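Local coordinates for protein leucine aminopeptidase 2 (Saccharomyces cerevisiae, PDB 2XQ0) that removes N-terminal residues from peptides, chiefly di- and tripeptides, as a zinc-dependent M1 aminopeptidase, and has low epoxide hydrolase activity in vitro, at residues 21-25 / 157-163; 354-359 / 385-389; 489-494 / 538-542; 560-564 / 578-582. All coordinates share one frame. Residues are numbered along the deposited sequence.

Contact 1 of 4, residues 21-25 / 157-163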
loop_
_atom_site.group_PDB
_atom_site.type_symbol
_atom_site.label_atom_id
_atom_site.label_comp_id
_atom_site.label_asym_id
_atom_site.label_seq_id
_atom_site.Cartn_x
_atom_site.Cartn_y
_atom_site.Cartn_z
ATOM N N THR A 21 19.875 1.830 -4.112
ATOM C CA THR A 21 20.563 2.527 -3.012
ATOM C C THR A 21 21.940 3.004 -3.462
ATOM O O THR A 21 22.601 2.364 -4.279
ATOM C CB THR A 21 20.711 1.656 -1.749
ATOM O OG1 THR A 21 21.398 2.388 -0.732
ATOM C CG2 THR A 21 21.498 0.412 -2.039
ATOM N N LEU A 22 22.368 4.137 -2.921
ATOM C CA LEU A 22 23.702 4.663 -3.189
ATOM C C LEU A 22 24.642 4.259 -2.053
ATOM O O LEU A 22 25.821 4.612 -2.049
ATOM C CB LEU A 22 23.646 6.186 -3.305
ATOM C CG LEU A 22 22.761 6.712 -4.434
ATOM C CD1 LEU A 22 22.753 8.238 -4.468
ATOM C CD2 LEU A 22 23.224 6.147 -5.765
ATOM N N SER A 23 24.106 3.537 -1.076
ATOM C CA SER A 23 24.871 3.183 0.118
ATOM C C SER A 23 25.779 1.981 -0.147
ATOM O O SER A 23 25.573 1.242 -1.109
ATOM C CB SER A 23 23.942 2.886 1.292
ATOM O OG SER A 23 23.329 1.619 1.140
ATOM N N ASN A 24 26.798 1.786 0.684
ATOM C CA ASN A 24 27.609 0.580 0.510
ATOM C C ASN A 24 27.261 -0.436 1.580
ATOM O O ASN A 24 28.088 -0.836 2.399
ATOM C CB ASN A 24 29.114 0.868 0.404
ATOM C CG ASN A 24 29.672 1.677 1.574
ATOM O OD1 ASN A 24 28.950 2.145 2.456
ATOM N ND2 ASN A 24 30.986 1.854 1.562
ATOM N N TYR A 25 26.007 -0.855 1.546
ATOM C CA TYR A 25 25.445 -1.651 2.620
ATOM C C TYR A 25 26.029 -3.055 2.720
ATOM O O TYR A 25 26.024 -3.652 3.799
ATOM C CB TYR A 25 23.929 -1.732 2.477
ATOM C CG TYR A 25 23.456 -2.557 1.300
ATOM C CD1 TYR A 25 23.072 -3.885 1.469
ATOM C CD2 TYR A 25 23.408 -2.017 0.018
ATOM C CE1 TYR A 25 22.618 -4.645 0.396
ATOM C CE2 TYR A 25 22.968 -2.771 -1.060
ATOM C CZ TYR A 25 22.556 -4.079 -0.856
ATOM O OH TYR A 25 22.101 -4.822 -1.916
ATOM N N CYS A 157 20.627 7.014 5.975
ATOM C CA CYS A 157 20.595 5.608 6.327
ATOM C C CYS A 157 20.997 4.708 5.170
ATOM O O CYS A 157 21.247 5.161 4.050
ATOM C CB CYS A 157 19.183 5.227 6.798
ATOM S SG CYS A 157 17.866 5.529 5.581
ATOM N N PHE A 158 21.074 3.417 5.448
ATOM C CA PHE A 158 21.211 2.435 4.377
ATOM C C PHE A 158 19.792 2.134 3.908
ATOM O O PHE A 158 19.147 1.205 4.405
ATOM C CB PHE A 158 21.863 1.174 4.910
ATOM C CG PHE A 158 23.275 1.370 5.384
ATOM C CD1 PHE A 158 24.304 1.575 4.482
ATOM C CD2 PHE A 158 23.579 1.333 6.729
ATOM C CE1 PHE A 158 25.610 1.742 4.913
ATOM C CE2 PHE A 158 24.892 1.495 7.162
ATOM C CZ PHE A 158 25.905 1.701 6.250
ATOM N N ASP A 159 19.293 2.946 2.980
ATOM C CA ASP A 159 17.880 2.907 2.577
ATOM C C ASP A 159 17.601 1.800 1.558
ATOM O O ASP A 159 17.274 2.063 0.386
ATOM C CB ASP A 159 17.423 4.274 2.029
ATOM C CG ASP A 159 15.910 4.373 1.870
ATOM O OD1 ASP A 159 15.187 3.451 2.309
ATOM O OD2 ASP A 159 15.425 5.388 1.312
ATOM N N THR A 160 17.717 0.558 2.021
ATOM C CA THR A 160 17.416 -0.609 1.188
ATOM C C THR A 160 16.657 -1.641 2.027
ATOM O O THR A 160 16.892 -1.770 3.227
ATOM C CB THR A 160 18.714 -1.217 0.551
ATOM O OG1 THR A 160 18.462 -2.556 0.117
ATOM C CG2 THR A 160 19.851 -1.231 1.535
ATOM N N PRO A 161 15.717 -2.362 1.407
ATOM C CA PRO A 161 15.004 -3.362 2.210
ATOM C C PRO A 161 15.889 -4.570 2.554
ATOM O O PRO A 161 15.481 -5.404 3.368
ATOM C CB PRO A 161 13.811 -3.739 1.334
ATOM C CG PRO A 161 14.188 -3.322 -0.068
ATOM C CD PRO A 161 15.073 -2.109 0.103
ATOM N N SER A 162 17.090 -4.633 1.974
ATOM C CA SER A 162 18.093 -5.619 2.367
ATOM C C SER A 162 18.668 -5.369 3.755
ATOM O O SER A 162 19.197 -6.286 4.376
ATOM C CB SER A 162 19.249 -5.689 1.356
ATOM O OG SER A 162 18.872 -6.401 0.193
ATOM N N VAL A 163 18.578 -4.135 4.250
ATOM C CA VAL A 163 19.130 -3.837 5.571
ATOM C C VAL A 163 18.024 -3.730 6.609
ATOM O O VAL A 163 17.126 -2.918 6.450
ATOM C CB VAL A 163 19.957 -2.536 5.539
ATOM C CG1 VAL A 163 20.431 -2.135 6.943
ATOM C CG2 VAL A 163 21.151 -2.712 4.602
HETATM O O HOH W 1 20.893 -7.255 -1.529
#
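Two irregular loops of the M1 N-terminal domain pack here through mostly buried side chains; segment 21-25 leads into strand 28-40, and segment 157-163 leads into strand 165-172, its parallel neighbour in the large mixed sheet. Y25 fits the middle of the contact because its flat ring takes small groups: T160 CG2 sits over one face, 4.0 Å from the Y25 ring centroid, a CH-pi contact. Separately, V163 CG2 packs 3.6 Å from Y25 CB. F158 presents its ring edge to S23, with CD1 of F158 3.5 Å from CB of S23. Each loop is shaped by an ST turn: T21 OG1 accepts from S23 N at 3.0 Å, and T160 OG1 from S162 N at 3.1 Å. A water bridges Y25 OH (2.7 Å) and S162 OG (2.8 Å); Y25 OH is also hydrogen-bonded with D18 N, and S162 OG with C315 O. With no direct hydrogen bond, the loops are joined by apolar packing, one water and two shared partners, D70 (T21 OG1, D159 N) and D18 (Y25 OH, T160 OG1).

Contact 2 of 4, residues 354-359 / 385-389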
loop_
_atom_site.group_PDB
_atom_site.type_symbol
_atom_site.label_atom_id
_atom_site.label_comp_id
_atom_site.label_asym_id
_atom_site.label_seq_id
_atom_site.Cartn_x
_atom_site.Cartn_y
_atom_site.Cartn_z
ATOM N N ASP A 354 -8.779 -5.581 -11.933
ATOM C CA ASP A 354 -7.763 -4.569 -11.600
ATOM C C ASP A 354 -6.428 -4.815 -12.341
ATOM O O ASP A 354 -5.800 -3.880 -12.857
ATOM C CB ASP A 354 -7.505 -4.538 -10.090
ATOM C CG ASP A 354 -8.656 -3.915 -9.299
ATOM O OD1 ASP A 354 -9.527 -3.251 -9.898
ATOM O OD2 ASP A 354 -8.683 -4.084 -8.058
ATOM N N LEU A 355 -5.984 -6.064 -12.382
ATOM C CA LEU A 355 -4.758 -6.407 -13.116
ATOM C C LEU A 355 -4.897 -6.047 -14.594
ATOM O O LEU A 355 -4.012 -5.423 -15.200
ATOM C CB LEU A 355 -4.453 -7.910 -12.975
ATOM C CG LEU A 355 -3.127 -8.410 -13.582
ATOM C CD1 LEU A 355 -1.947 -7.593 -13.041
ATOM C CD2 LEU A 355 -2.910 -9.891 -13.332
ATOM N N GLN A 356 -6.006 -6.463 -15.187
ATOM C CA GLN A 356 -6.247 -6.195 -16.605
ATOM C C GLN A 356 -6.189 -4.719 -16.897
ATOM O O GLN A 356 -5.530 -4.294 -17.840
ATOM C CB GLN A 356 -7.607 -6.740 -17.039
ATOM C CG GLN A 356 -7.878 -6.604 -18.516
ATOM C CD GLN A 356 -7.010 -7.523 -19.346
ATOM O OE1 GLN A 356 -7.243 -8.727 -19.399
ATOM N NE2 GLN A 356 -6.000 -6.957 -20.003
ATOM N N ASN A 357 -6.896 -3.932 -16.098
ATOM C CA ASN A 357 -6.922 -2.500 -16.308
ATOM C C ASN A 357 -5.532 -1.894 -16.184
ATOM O O ASN A 357 -5.145 -1.033 -16.961
ATOM C CB ASN A 357 -7.881 -1.840 -15.314
ATOM C CG ASN A 357 -9.318 -2.283 -15.511
ATOM O OD1 ASN A 357 -9.684 -2.782 -16.576
ATOM N ND2 ASN A 357 -10.142 -2.098 -14.489
ATOM N N SER A 358 -4.781 -2.358 -15.197
ATOM C CA SER A 358 -3.451 -1.827 -14.935
ATOM C C SER A 358 -2.502 -2.085 -16.102
ATOM O O SER A 358 -1.714 -1.216 -16.484
ATOM C CB SER A 358 -2.904 -2.431 -13.641
ATOM O OG SER A 358 -1.544 -2.097 -13.468
ATOM N N ILE A 359 -2.584 -3.277 -16.678
ATOM C CA ILE A 359 -1.729 -3.633 -17.797
ATOM C C ILE A 359 -2.208 -2.942 -19.080
ATOM O O ILE A 359 -1.393 -2.476 -19.879
ATOM C CB ILE A 359 -1.669 -5.158 -18.005
ATOM C CG1 ILE A 359 -0.919 -5.831 -16.846
ATOM C CG2 ILE A 359 -0.994 -5.482 -19.321
ATOM C CD1 ILE A 359 -0.906 -7.337 -16.936
ATOM N N PHE A 385 5.767 0.236 -9.620
ATOM C CA PHE A 385 4.629 -0.139 -8.798
ATOM C C PHE A 385 3.359 -0.035 -9.634
ATOM O O PHE A 385 3.089 0.971 -10.301
ATOM C CB PHE A 385 4.561 0.676 -7.500
ATOM C CG PHE A 385 5.791 0.534 -6.641
ATOM C CD1 PHE A 385 6.450 -0.686 -6.549
ATOM C CD2 PHE A 385 6.299 1.611 -5.938
ATOM C CE1 PHE A 385 7.585 -0.825 -5.769
ATOM C CE2 PHE A 385 7.437 1.473 -5.158
ATOM C CZ PHE A 385 8.075 0.257 -5.071
ATOM N N SER A 386 2.619 -1.127 -9.640
ATOM C CA SER A 386 1.380 -1.214 -10.370
ATOM C C SER A 386 0.643 -2.331 -9.691
ATOM O O SER A 386 1.066 -2.818 -8.648
ATOM C CB SER A 386 1.643 -1.606 -11.821
ATOM O OG SER A 386 2.111 -2.947 -11.900
ATOM N N THR A 387 -0.438 -2.773 -10.309
ATOM C CA THR A 387 -1.178 -3.908 -9.795
ATOM C C THR A 387 -0.469 -5.250 -10.035
ATOM O O THR A 387 -0.796 -6.252 -9.400
ATOM C CB THR A 387 -2.568 -3.936 -10.415
ATOM O OG1 THR A 387 -3.185 -2.649 -10.228
ATOM C CG2 THR A 387 -3.403 -5.019 -9.771
ATOM N N VAL A 388 0.517 -5.270 -10.932
ATOM C CA VAL A 388 1.177 -6.536 -11.298
ATOM C C VAL A 388 1.788 -7.323 -10.126
ATOM O O VAL A 388 1.528 -8.515 -9.986
ATOM C CB VAL A 388 2.233 -6.311 -12.405
ATOM C CG1 VAL A 388 3.057 -7.583 -12.637
ATOM C CG2 VAL A 388 1.541 -5.874 -13.684
ATOM N N PRO A 389 2.601 -6.670 -9.273
ATOM C CA PRO A 389 3.173 -7.486 -8.189
ATOM C C PRO A 389 2.101 -8.050 -7.266
ATOM O O PRO A 389 2.255 -9.160 -6.741
ATOM C CB PRO A 389 4.083 -6.501 -7.424
ATOM C CG PRO A 389 3.704 -5.118 -7.928
ATOM C CD PRO A 389 3.232 -5.342 -9.355
#
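D354, on the exposed side of helix 341-360, brings its CB to 4.1 Å from CG2 of T387, so its aliphatic base touches the threonine methyl. One residue on, L355 lies closest in backbone to T387, at 5.5 Å between CA atoms. Its long side chain reaches where a smaller one would not: CD1 of L355 is 3.7 Å from CA of V388 and 3.9 Å from V388 CG2. The segment it meets, 385-389, is the entrance to helix 388-403 in the M1 catalytic domain, where S386 OG accepts from V388 N at 3.0 Å, a capping bond that satisfies an amide at the start of the helix. The next residue of that helix after P389 is Y390, the catalytic proton donor, whose side chain is about 5 Å from that of T387. S358 follows one helical turn after D354 and points toward this entrance. Small and polar, it allows close approach, and its OG accepts a weak hydrogen bond from T387 N at 3.4 Å; S358 CB also lies 3.4 Å from T387 OG1. At the end of the segment, I359 adds a branched apolar surface beside L355, with its CG1 4.0 Å from CG2 of V388.

Contact 3 of 4, residues 489-494 / 538-542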
loop_
_atom_site.group_PDB
_atom_site.type_symbol
_atom_site.label_atom_id
_atom_site.label_comp_id
_atom_site.label_asym_id
_atom_site.label_seq_id
_atom_site.Cartn_x
_atom_site.Cartn_y
_atom_site.Cartn_z
ATOM N N LYS A 489 -39.117 3.404 -21.302
ATOM C CA LYS A 489 -39.023 4.821 -21.647
ATOM C C LYS A 489 -39.220 5.720 -20.437
ATOM O O LYS A 489 -38.328 6.483 -20.067
ATOM C CB LYS A 489 -40.005 5.179 -22.768
ATOM C CG LYS A 489 -39.606 4.601 -24.120
ATOM C CD LYS A 489 -38.161 4.967 -24.449
ATOM C CE LYS A 489 -37.354 3.760 -24.922
ATOM N NZ LYS A 489 -35.884 4.042 -24.926
ATOM N N THR A 490 -40.384 5.606 -19.810
ATOM C CA THR A 490 -40.718 6.437 -18.663
ATOM C C THR A 490 -40.241 5.818 -17.359
ATOM O O THR A 490 -40.109 4.598 -17.248
ATOM C CB THR A 490 -42.236 6.657 -18.552
ATOM O OG1 THR A 490 -42.840 5.514 -17.935
ATOM C CG2 THR A 490 -42.848 6.883 -19.927
ATOM N N THR A 491 -39.996 6.676 -16.372
ATOM C CA THR A 491 -39.553 6.255 -15.044
ATOM C C THR A 491 -40.510 5.223 -14.477
ATOM O O THR A 491 -40.102 4.267 -13.808
ATOM C CB THR A 491 -39.507 7.451 -14.074
ATOM O OG1 THR A 491 -38.886 8.564 -14.721
ATOM C CG2 THR A 491 -38.733 7.096 -12.812
ATOM N N GLU A 492 -41.795 5.440 -14.740
ATOM C CA GLU A 492 -42.833 4.506 -14.343
ATOM C C GLU A 492 -42.522 3.106 -14.861
ATOM O O GLU A 492 -42.668 2.129 -14.128
ATOM C CB GLU A 492 -44.189 4.992 -14.859
ATOM C CG GLU A 492 -45.167 3.894 -15.212
ATOM C CD GLU A 492 -46.315 4.407 -16.053
ATOM O OE1 GLU A 492 -46.442 5.643 -16.185
ATOM O OE2 GLU A 492 -47.085 3.580 -16.585
ATOM N N ASP A 493 -42.099 3.013 -16.122
ATOM C CA ASP A 493 -41.741 1.728 -16.731
ATOM C C ASP A 493 -40.637 1.082 -15.900
ATOM O O ASP A 493 -40.706 -0.093 -15.533
ATOM C CB ASP A 493 -41.262 1.920 -18.183
ATOM C CG ASP A 493 -42.409 2.231 -19.161
ATOM O OD1 ASP A 493 -43.567 1.873 -18.857
ATOM O OD2 ASP A 493 -42.151 2.824 -20.238
ATOM N N PHE A 494 -39.626 1.876 -15.582
ATOM C CA PHE A 494 -38.478 1.371 -14.854
ATOM C C PHE A 494 -38.837 0.836 -13.467
ATOM O O PHE A 494 -38.321 -0.196 -13.043
ATOM C CB PHE A 494 -37.387 2.439 -14.780
ATOM C CG PHE A 494 -36.611 2.585 -16.058
ATOM C CD1 PHE A 494 -36.929 3.571 -16.970
ATOM C CD2 PHE A 494 -35.576 1.717 -16.355
ATOM C CE1 PHE A 494 -36.218 3.700 -18.145
ATOM C CE2 PHE A 494 -34.864 1.843 -17.532
ATOM C CZ PHE A 494 -35.184 2.832 -18.424
ATOM N N VAL A 538 -33.468 9.094 -18.383
ATOM C CA VAL A 538 -34.580 8.558 -17.592
ATOM C C VAL A 538 -34.155 7.281 -16.872
ATOM O O VAL A 538 -34.477 7.079 -15.699
ATOM C CB VAL A 538 -35.830 8.303 -18.462
ATOM C CG1 VAL A 538 -37.019 7.897 -17.599
ATOM C CG2 VAL A 538 -36.165 9.542 -19.244
ATOM N N ALA A 539 -33.405 6.433 -17.571
ATOM C CA ALA A 539 -32.867 5.208 -16.980
ATOM C C ALA A 539 -31.799 5.486 -15.923
ATOM O O ALA A 539 -31.803 4.892 -14.837
ATOM C CB ALA A 539 -32.318 4.288 -18.076
ATOM N N SER A 540 -30.870 6.385 -16.229
ATOM C CA SER A 540 -29.776 6.632 -15.305
ATOM C C SER A 540 -30.306 7.343 -14.060
ATOM O O SER A 540 -29.904 7.038 -12.937
ATOM C CB SER A 540 -28.654 7.419 -15.981
ATOM O OG SER A 540 -29.150 8.628 -16.507
ATOM N N ARG A 541 -31.228 8.272 -14.265
ATOM C CA ARG A 541 -31.929 8.927 -13.159
ATOM C C ARG A 541 -32.814 7.960 -12.353
ATOM O O ARG A 541 -32.856 8.032 -11.123
ATOM C CB ARG A 541 -32.743 10.132 -13.665
ATOM C CG ARG A 541 -31.875 11.286 -14.152
ATOM C CD ARG A 541 -32.699 12.451 -14.675
ATOM N NE ARG A 541 -31.930 13.696 -14.709
ATOM C CZ ARG A 541 -31.211 14.112 -15.748
ATOM N NH1 ARG A 541 -31.152 13.388 -16.856
ATOM N NH2 ARG A 541 -30.549 15.259 -15.680
ATOM N N ALA A 542 -33.514 7.060 -13.044
ATOM C CA ALA A 542 -34.320 6.029 -12.382
ATOM C C ALA A 542 -33.444 5.102 -11.533
ATOM O O ALA A 542 -33.818 4.735 -10.418
ATOM C CB ALA A 542 -35.115 5.220 -13.404
#
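The most striking feature is how closely a phenyl ring lies against a helix backbone: the CA of A539 sits over one face of the F494 ring, 3.9 Å from its centroid in a CH-pi contact, and A539 CB comes within 3.2 Å of F494 CZ. The contact packs helix 491-497 against helix 537-546 in the helical C-terminal region, the latter within the LTA4 hydrolase C-terminal family domain. Alanine suits position 539, since its single methyl leaves the backbone accessible to the ring. A542, one turn on from V538, is equally small; its CB meets F494 CB at 3.8 Å and T491 CG2 at 4.1 Å, and the CA atoms of T491 and A542 are only 5.9 Å apart. V538 fills the space beside the start of the other helix, its CG1 lying 3.1 Å from K489 O and 3.4 Å from T491 N. That start is a capping box: T490, the N-cap, accepts from D493 N through OG1 at 3.2 Å, while D493 OD2 accepts from T490 N at 3.3 Å, weakly, and from K489 N, also at 3.3 Å. Threonine OG1 can accept from an amide in the first turn, and the aspartate carboxylate can reach back to the amides just before it. The capping thus stays within 489-494, and no hydrogen bond crosses to 538-542; the two helical pieces, remote from the zinc site, are held together by close apolar packing.

Contact 4 of 4, residues 560-564 / 578-582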
loop_
_atom_site.group_PDB
_atom_site.type_symbol
_atom_site.label_atom_id
_atom_site.label_comp_id
_atom_site.label_asym_id
_atom_site.label_seq_id
_atom_site.Cartn_x
_atom_site.Cartn_y
_atom_site.Cartn_z
ATOM N N VAL A 560 -19.744 5.426 -2.970
ATOM C CA VAL A 560 -19.986 6.819 -3.308
ATOM C C VAL A 560 -19.172 7.218 -4.537
ATOM O O VAL A 560 -19.681 7.901 -5.424
ATOM C CB VAL A 560 -19.668 7.751 -2.124
ATOM C CG1 VAL A 560 -19.538 9.190 -2.596
ATOM C CG2 VAL A 560 -20.741 7.615 -1.044
ATOM N N PHE A 561 -17.922 6.766 -4.605
ATOM C CA PHE A 561 -17.070 7.099 -5.740
ATOM C C PHE A 561 -17.637 6.540 -7.023
ATOM O O PHE A 561 -17.709 7.242 -8.024
ATOM C CB PHE A 561 -15.647 6.578 -5.568
ATOM C CG PHE A 561 -14.815 6.710 -6.813
ATOM C CD1 PHE A 561 -14.116 7.878 -7.071
ATOM C CD2 PHE A 561 -14.762 5.685 -7.743
ATOM C CE1 PHE A 561 -13.363 8.016 -8.225
ATOM C CE2 PHE A 561 -14.011 5.812 -8.898
ATOM C CZ PHE A 561 -13.307 6.985 -9.141
ATOM N N LYS A 562 -18.021 5.262 -6.992
ATOM C CA LYS A 562 -18.626 4.606 -8.142
ATOM C C LYS A 562 -19.910 5.307 -8.565
ATOM O O LYS A 562 -20.152 5.505 -9.752
ATOM C CB LYS A 562 -18.918 3.146 -7.821
ATOM C CG LYS A 562 -17.670 2.313 -7.635
ATOM C CD LYS A 562 -16.878 2.266 -8.921
ATOM C CE LYS A 562 -15.610 1.465 -8.737
ATOM N NZ LYS A 562 -14.766 1.496 -9.944
ATOM N N MET A 563 -20.732 5.674 -7.586
ATOM C CA MET A 563 -21.954 6.433 -7.856
ATOM C C MET A 563 -21.624 7.691 -8.635
ATOM O O MET A 563 -22.262 8.001 -9.629
ATOM C CB MET A 563 -22.668 6.827 -6.557
ATOM C CG MET A 563 -23.766 7.870 -6.769
ATOM S SD MET A 563 -24.310 8.704 -5.269
ATOM C CE MET A 563 -22.828 9.585 -4.799
ATOM N N PHE A 564 -20.618 8.423 -8.177
ATOM C CA PHE A 564 -20.200 9.616 -8.904
ATOM C C PHE A 564 -19.758 9.274 -10.326
ATOM O O PHE A 564 -20.145 9.952 -11.284
ATOM C CB PHE A 564 -19.104 10.355 -8.144
ATOM C CG PHE A 564 -19.629 11.292 -7.100
ATOM C CD1 PHE A 564 -20.469 12.336 -7.452
ATOM C CD2 PHE A 564 -19.274 11.146 -5.774
ATOM C CE1 PHE A 564 -20.952 13.209 -6.496
ATOM C CE2 PHE A 564 -19.753 12.027 -4.812
ATOM C CZ PHE A 564 -20.588 13.051 -5.172
ATOM N N HIS A 578 -21.519 17.998 -7.007
ATOM C CA HIS A 578 -21.315 17.167 -5.831
ATOM C C HIS A 578 -20.003 16.392 -5.922
ATOM O O HIS A 578 -19.330 16.192 -4.911
ATOM C CB HIS A 578 -22.515 16.239 -5.628
ATOM C CG HIS A 578 -23.822 16.965 -5.565
ATOM N ND1 HIS A 578 -24.457 17.256 -4.378
ATOM C CD2 HIS A 578 -24.599 17.489 -6.544
ATOM C CE1 HIS A 578 -25.575 17.915 -4.627
ATOM N NE2 HIS A 578 -25.685 18.067 -5.935
ATOM N N LEU A 579 -19.643 15.971 -7.135
ATOM C CA LEU A 579 -18.339 15.357 -7.373
ATOM C C LEU A 579 -17.230 16.336 -7.041
ATOM O O LEU A 579 -16.276 15.991 -6.349
ATOM C CB LEU A 579 -18.185 14.905 -8.828
ATOM C CG LEU A 579 -16.765 14.434 -9.178
ATOM C CD1 LEU A 579 -16.299 13.318 -8.222
ATOM C CD2 LEU A 579 -16.677 13.975 -10.627
ATOM N N ALA A 580 -17.366 17.564 -7.538
ATOM C CA ALA A 580 -16.369 18.608 -7.310
ATOM C C ALA A 580 -16.122 18.816 -5.820
ATOM O O ALA A 580 -14.978 18.823 -5.368
ATOM C CB ALA A 580 -16.803 19.915 -7.969
ATOM N N ASP A 581 -17.204 18.965 -5.060
ATOM C CA ASP A 581 -17.103 19.236 -3.625
ATOM C C ASP A 581 -16.662 18.022 -2.814
ATOM O O ASP A 581 -15.937 18.166 -1.836
ATOM C CB ASP A 581 -18.434 19.748 -3.076
ATOM C CG ASP A 581 -18.888 21.032 -3.742
ATOM O OD1 ASP A 581 -18.031 21.880 -4.083
ATOM O OD2 ASP A 581 -20.114 21.184 -3.916
ATOM N N TRP A 582 -17.124 16.836 -3.206
ATOM C CA TRP A 582 -16.710 15.602 -2.541
ATOM C C TRP A 582 -15.196 15.403 -2.648
ATOM O O TRP A 582 -14.537 14.943 -1.706
ATOM C CB TRP A 582 -17.428 14.407 -3.159
ATOM C CG TRP A 582 -17.084 13.086 -2.535
ATOM C CD1 TRP A 582 -17.566 12.582 -1.359
ATOM C CD2 TRP A 582 -16.203 12.087 -3.065
ATOM N NE1 TRP A 582 -17.035 11.338 -1.120
ATOM C CE2 TRP A 582 -16.199 11.007 -2.153
ATOM C CE3 TRP A 582 -15.417 12.000 -4.218
ATOM C CZ2 TRP A 582 -15.440 9.851 -2.363
ATOM C CZ3 TRP A 582 -14.661 10.852 -4.423
ATOM C CH2 TRP A 582 -14.680 9.794 -3.504
#
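Every interaction across this interface is nonpolar or aromatic in kind, and the hydrogen bonds within the segments are those of the helices themselves, such as F564 N to V560 O (3.0 Å) and W582 N to H578 O (2.9 Å). Among the CH-pi contacts, V560 CG1 lies over a face of W582, 4.0 Å from the centroid of the five-membered ring, and L579 CA lies over a face of F564, 3.9 Å from its ring centroid. Valine offers a compact methyl to the broad indole, while the flat phenyl can rest against the backbone of 578-582. One aromatic pair joins the segments: F564 and the five-membered ring of W582 meet obliquely, centroids 5.2 Å apart and planes at 39°. Apolar packing completes the interface, with F564 CD1 3.7 Å from L579 CB and F561 CB 3.9 Å from W582 CH2. Large side chains suit the wide spacing here, since the short axes approach no closer than 11.0 Å. Helix 589-600 packs against F561, L579 and W582 as well. With 144° between their directions, the two segments run roughly antiparallel, an arrangement typical of consecutive helices in the all-helical C-terminal domain of the LTA4 hydrolase family.

The four contacts follow one another along the chain, from the N-terminal domain through the catalytic domain into the helical C-terminal region. Contact 2 is nearest the catalytic centre: T387's side chain is about 11 Å from the zinc ion and D354's about 8 Å from bound bestatin, while F385 touches the inhibitor. Contact 1 approaches the same pocket from another domain, with the side chain of D159 about 11 Å from bestatin; nearest atoms of contacts 1 and 2 are about 9 Å apart. Contact 4 comes within about 7 Å of contact 2 and about 8 Å of contact 3, nearest atoms. Contacts 1 and 3, with centres 61 Å apart, lie on opposite sides of the chain's centre.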